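Local atomic coordinates of fiber protein (Human adenovirus 16, PDB entry 3CNC), a protein that forms the trimeric knob at the tip of the adenovirus fiber and probably attaches the virus to host cells through the receptor CD46. Residues A[81-85]-A[193-199]; A[40-44]-A[76-80]. One frame throughout, in Å; residues are numbered along the deposited sequence.

Interaction 1. Residues A[81-85]-A[193-199]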
loop_
_atom_site.group_PDB
_atom_site.type_symbol
_atom_site.label_atom_id
_atom_site.label_comp_id
_atom_site.label_asym_id
_atom_site.label_seq_id
_atom_site.Cartn_x
_atom_site.Cartn_y
_atom_site.Cartn_z
ATOM N N PHE A 81 -13.341 2.591 -23.217
ATOM C CA PHE A 81 -12.132 1.861 -23.576
ATOM C C PHE A 81 -12.048 1.296 -24.986
ATOM O O PHE A 81 -11.334 0.321 -25.237
ATOM C CB PHE A 81 -11.858 0.769 -22.537
ATOM C CG PHE A 81 -11.291 1.298 -21.237
ATOM C CD1 PHE A 81 -11.014 0.438 -20.183
ATOM C CD2 PHE A 81 -11.017 2.655 -21.076
ATOM C CE1 PHE A 81 -10.474 0.921 -18.993
ATOM C CE2 PHE A 81 -10.478 3.144 -19.886
ATOM C CZ PHE A 81 -10.206 2.274 -18.846
ATOM N N LYS A 82 -12.776 1.912 -25.910
ATOM C CA LYS A 82 -12.715 1.498 -27.300
ATOM C C LYS A 82 -11.699 2.446 -27.928
ATOM O O LYS A 82 -11.454 2.408 -29.133
ATOM C CB LYS A 82 -14.077 1.636 -27.983
ATOM C CG LYS A 82 -15.149 0.762 -27.359
ATOM C CD LYS A 82 -16.103 0.180 -28.399
ATOM C CE LYS A 82 -16.890 1.259 -29.138
ATOM N NZ LYS A 82 -17.905 0.658 -30.057
ATOM N N ASN A 83 -11.123 3.299 -27.078
ATOM C CA ASN A 83 -10.097 4.270 -27.467
ATOM C C ASN A 83 -8.815 3.850 -26.759
ATOM O O ASN A 83 -8.872 3.166 -25.737
ATOM C CB ASN A 83 -10.483 5.676 -27.013
ATOM C CG ASN A 83 -11.855 6.089 -27.497
ATOM O OD1 ASN A 83 -12.099 6.180 -28.699
ATOM N ND2 ASN A 83 -12.763 6.339 -26.559
ATOM N N ASN A 84 -7.664 4.262 -27.281
ATOM C CA ASN A 84 -6.390 3.884 -26.673
ATOM C C ASN A 84 -5.837 4.914 -25.688
ATOM O O ASN A 84 -4.852 4.649 -24.997
ATOM C CB ASN A 84 -5.339 3.627 -27.755
ATOM C CG ASN A 84 -4.899 4.899 -28.454
ATOM O OD1 ASN A 84 -3.755 5.008 -28.898
ATOM N ND2 ASN A 84 -5.810 5.869 -28.563
ATOM N N GLN A 85 -6.455 6.089 -25.642
ATOM C CA GLN A 85 -6.013 7.143 -24.738
ATOM C C GLN A 85 -7.213 7.731 -24.021
ATOM O O GLN A 85 -8.016 8.444 -24.619
ATOM C CB GLN A 85 -5.271 8.228 -25.516
ATOM C CG GLN A 85 -3.938 7.753 -26.064
ATOM C CD GLN A 85 -3.197 8.834 -26.816
ATOM O OE1 GLN A 85 -3.029 9.945 -26.317
ATOM N NE2 GLN A 85 -2.739 8.511 -28.023
ATOM N N LEU A 193 -5.290 5.924 -19.185
ATOM C CA LEU A 193 -5.033 4.818 -20.096
ATOM C C LEU A 193 -4.322 5.389 -21.309
ATOM O O LEU A 193 -4.884 6.217 -22.020
ATOM C CB LEU A 193 -6.344 4.175 -20.552
ATOM C CG LEU A 193 -6.215 3.126 -21.668
ATOM C CD1 LEU A 193 -5.406 1.937 -21.166
ATOM C CD2 LEU A 193 -7.606 2.674 -22.131
ATOM N N ASN A 194 -3.085 4.966 -21.534
ATOM C CA ASN A 194 -2.311 5.433 -22.677
ATOM C C ASN A 194 -1.602 4.241 -23.324
ATOM O O ASN A 194 -0.401 4.031 -23.137
ATOM C CB ASN A 194 -1.289 6.476 -22.231
ATOM C CG ASN A 194 -0.512 7.067 -23.398
ATOM O OD1 ASN A 194 -1.103 7.547 -24.368
ATOM N ND2 ASN A 194 0.817 7.036 -23.309
ATOM N N ALA A 195 -2.349 3.464 -24.100
ATOM C CA ALA A 195 -1.785 2.281 -24.729
ATOM C C ALA A 195 -1.666 2.339 -26.247
ATOM O O ALA A 195 -2.137 3.274 -26.895
ATOM C CB ALA A 195 -2.598 1.075 -24.326
ATOM N N GLU A 196 -1.016 1.317 -26.797
ATOM C CA GLU A 196 -0.811 1.191 -28.235
ATOM C C GLU A 196 -2.152 1.159 -28.948
ATOM O O GLU A 196 -2.425 1.978 -29.827
ATOM C CB GLU A 196 -0.047 -0.098 -28.545
ATOM C CG GLU A 196 1.401 -0.090 -28.093
ATOM C CD GLU A 196 2.289 0.739 -29.001
ATOM O OE1 GLU A 196 1.963 1.923 -29.242
ATOM O OE2 GLU A 196 3.318 0.207 -29.471
ATOM N N GLU A 197 -2.990 0.205 -28.562
ATOM C CA GLU A 197 -4.301 0.070 -29.175
ATOM C C GLU A 197 -5.398 -0.122 -28.143
ATOM O O GLU A 197 -5.158 -0.643 -27.055
ATOM C CB GLU A 197 -4.286 -1.093 -30.165
ATOM C CG GLU A 197 -3.597 -2.335 -29.643
ATOM C CD GLU A 197 -3.192 -3.276 -30.760
ATOM O OE1 GLU A 197 -4.086 -3.759 -31.488
ATOM O OE2 GLU A 197 -1.977 -3.527 -30.913
ATOM N N ALA A 198 -6.601 0.317 -28.496
ATOM C CA ALA A 198 -7.749 0.213 -27.612
ATOM C C ALA A 198 -7.861 -1.167 -26.988
ATOM O O ALA A 198 -7.598 -2.178 -27.638
ATOM C CB ALA A 198 -9.028 0.538 -28.370
ATOM N N PRO A 199 -8.224 -1.219 -25.696
ATOM C CA PRO A 199 -8.388 -2.460 -24.934
ATOM C C PRO A 199 -9.581 -3.281 -25.423
ATOM O O PRO A 199 -9.504 -4.505 -25.508
ATOM C CB PRO A 199 -8.586 -1.959 -23.504
ATOM C CG PRO A 199 -7.755 -0.724 -23.477
ATOM C CD PRO A 199 -8.141 -0.065 -24.782
#
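Phe81 opens the contact through its ring: CD2 lies 3.6 Å from Leu193 CD2, and that methyl carbon sits 3.9 Å from the ring centroid, 25° off the normal, a CH-pi contact over one face. The ring also meets Tyr158 edge-to-face, while Phe81 CB comes within 4.4 Å of Pro199 CB and Phe81 O within 3.2 Å of Pro199 CD. Lys82 and Asn83 turn their CA-to-CB bonds away, so their backbone makes the approach: Lys82 O is 3.2 Å from Ala198 CB, and Asn83 O is 3.4 Å from Pro199 CD. Asn84 is the last loop residue before strand 85-94. Its carbonyl accepts a backbone hydrogen bond, Ala195 N to Asn84 O at 2.9 Å with an N-H...O angle of 158°, and its CB packs 3.6 Å from Ala198 N. This is the open end of an antiparallel strand pair in the beta-sandwich knob domain, where strand 85-94 begins beside the end of strand 185-194; residues 195-199 then swing round Asn84 so that Ala198 CA lies 4.0 Å from Asn84 CA. Gln85 and Asn194 form a non-hydrogen-bonded antiparallel pair, with CA atoms 4.6 Å apart and side chains on the same face, Gln85 CG lying 3.3 Å from Asn194 OD1. Gln85 CA approaches Leu193 O at 3.1 Å, a CA-H...O contact with 150° at the hydrogen.

Interaction 2. Residues A[40-44]-A[76-80]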
loop_
_atom_site.group_PDB
_atom_site.type_symbol
_atom_site.label_atom_id
_atom_site.label_comp_id
_atom_site.label_asym_id
_atom_site.label_seq_id
_atom_site.Cartn_x
_atom_site.Cartn_y
_atom_site.Cartn_z
ATOM N N CYS A 40 -21.948 7.672 -8.860
ATOM C CA CYS A 40 -20.951 8.616 -9.326
ATOM C C CYS A 40 -21.094 9.042 -10.794
ATOM O O CYS A 40 -21.446 8.235 -11.653
ATOM C CB CYS A 40 -19.584 7.970 -9.070
ATOM S SG CYS A 40 -18.127 8.961 -9.352
ATOM N N VAL A 41 -20.801 10.312 -11.073
ATOM C CA VAL A 41 -20.883 10.851 -12.430
ATOM C C VAL A 41 -19.506 11.115 -13.031
ATOM O O VAL A 41 -18.742 11.947 -12.537
ATOM C CB VAL A 41 -21.685 12.170 -12.472
ATOM C CG1 VAL A 41 -21.763 12.676 -13.900
ATOM C CG2 VAL A 41 -23.082 11.954 -11.912
ATOM N N ILE A 42 -19.202 10.415 -14.116
ATOM C CA ILE A 42 -17.925 10.555 -14.789
ATOM C C ILE A 42 -18.028 11.360 -16.083
ATOM O O ILE A 42 -17.039 11.965 -16.521
ATOM C CB ILE A 42 -17.309 9.151 -15.088
ATOM C CG1 ILE A 42 -16.221 8.843 -14.067
ATOM C CG2 ILE A 42 -16.711 9.097 -16.476
ATOM C CD1 ILE A 42 -16.688 8.924 -12.642
ATOM N N LYS A 43 -19.212 11.376 -16.694
ATOM C CA LYS A 43 -19.393 12.114 -17.944
ATOM C C LYS A 43 -19.559 13.616 -17.730
ATOM O O LYS A 43 -20.347 14.052 -16.880
ATOM C CB LYS A 43 -20.601 11.588 -18.727
ATOM C CG LYS A 43 -20.729 12.220 -20.109
ATOM C CD LYS A 43 -22.036 11.858 -20.793
ATOM C CE LYS A 43 -22.189 12.618 -22.104
ATOM N NZ LYS A 43 -23.537 12.422 -22.707
ATOM N N GLU A 44 -18.818 14.386 -18.527
ATOM C CA GLU A 44 -18.824 15.851 -18.488
ATOM C C GLU A 44 -20.222 16.462 -18.532
ATOM O O GLU A 44 -21.016 16.146 -19.417
ATOM C CB GLU A 44 -18.017 16.400 -19.666
ATOM C CG GLU A 44 -16.538 16.055 -19.639
ATOM C CD GLU A 44 -15.768 16.884 -18.630
ATOM O OE1 GLU A 44 -15.777 18.127 -18.764
ATOM O OE2 GLU A 44 -15.157 16.296 -17.709
ATOM N N TYR A 76 -21.982 4.851 -22.038
ATOM C CA TYR A 76 -20.892 5.806 -22.176
ATOM C C TYR A 76 -19.629 5.326 -21.470
ATOM O O TYR A 76 -18.571 5.211 -22.097
ATOM C CB TYR A 76 -21.278 7.182 -21.621
ATOM C CG TYR A 76 -20.117 8.154 -21.649
ATOM C CD1 TYR A 76 -19.508 8.576 -20.469
ATOM C CD2 TYR A 76 -19.589 8.608 -22.860
ATOM C CE1 TYR A 76 -18.403 9.426 -20.492
ATOM C CE2 TYR A 76 -18.486 9.456 -22.895
ATOM C CZ TYR A 76 -17.899 9.860 -21.707
ATOM O OH TYR A 76 -16.811 10.702 -21.727
ATOM N N THR A 77 -19.736 5.053 -20.168
ATOM C CA THR A 77 -18.577 4.599 -19.406
ATOM C C THR A 77 -18.082 3.265 -19.938
ATOM O O THR A 77 -16.873 3.048 -20.053
ATOM C CB THR A 77 -18.882 4.422 -17.878
ATOM O OG1 THR A 77 -19.759 3.301 -17.676
ATOM C CG2 THR A 77 -19.515 5.684 -17.302
ATOM N N ASN A 78 -19.010 2.380 -20.287
ATOM C CA ASN A 78 -18.617 1.063 -20.765
ATOM C C ASN A 78 -18.150 1.028 -22.214
ATOM O O ASN A 78 -17.936 -0.032 -22.792
ATOM C CB ASN A 78 -19.749 0.065 -20.506
ATOM C CG ASN A 78 -20.066 -0.063 -19.013
ATOM O OD1 ASN A 78 -19.178 0.080 -18.168
ATOM N ND2 ASN A 78 -21.324 -0.336 -18.686
ATOM N N THR A 79 -17.947 2.206 -22.783
ATOM C CA THR A 79 -17.483 2.311 -24.155
ATOM C C THR A 79 -16.149 3.034 -24.170
ATOM O O THR A 79 -15.351 2.872 -25.096
ATOM C CB THR A 79 -18.488 3.093 -25.011
ATOM O OG1 THR A 79 -19.700 2.341 -25.116
ATOM C CG2 THR A 79 -17.932 3.341 -26.399
ATOM N N LEU A 80 -15.913 3.823 -23.124
ATOM C CA LEU A 80 -14.693 4.604 -22.996
ATOM C C LEU A 80 -13.421 3.901 -23.433
ATOM O O LEU A 80 -12.517 4.541 -23.971
ATOM C CB LEU A 80 -14.522 5.075 -21.551
ATOM C CG LEU A 80 -15.437 6.205 -21.086
ATOM C CD1 LEU A 80 -15.346 6.334 -19.580
ATOM C CD2 LEU A 80 -15.043 7.508 -21.778
#
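Tyr76 has the largest covered area of any residue here, 63 Å². Its CE1 lies 3.6 Å from Lys43 CB, and Lys43 CG stands over one ring face, 4.0 Å from the centroid and 23° off the normal, a CH-pi contact. The extended lysine takes its NZ on to 5.8 Å from the same centroid, so any cation-pi attraction is weak at best. Ile42 CG2 sits near the plane of the ring, at its edge, 4.4 Å from Tyr76 CE1. Thr77 adds its methyl, CG2 lying 4.5 Å from Ile42 CG2, while its OG1 is hydrogen-bonded to Ser74 O. The backbone then turns, with Thr79 N donating to Tyr76 O at 3.1 Å, and Leu80 comes back toward the other loop, its CD1 4.4 Å from Ile42 CG2. Ile42 also touches Ile88 and Val90 of strand 85-94, which places this junction of two knob loops against the sandwich. With contacts between the segments made through carbon atoms, the join depends on apolar and CH-pi packing rather than on directional polar bonds.

Overall arrangement
The two contacts run in series along the chain, and the loop between strands 63-72 and 85-94 serves both: residues 76-80 meet the 40-44 loop in interaction 2, and residues 81-85, directly following, meet the end of strand 185-194 and its continuation in interaction 1. Their centres are about 15 Å apart, on the same side of the chain's centre, from which interaction 1 lies about 22 Å and interaction 2 about 14 Å. A hydrogen bond from Asn83 ND2 to Leu80 O ties the adjoining segments 81-85 and 76-80 together. Neither contact is touched by another subunit of the trimer, so both belong to the fold of the single knob domain.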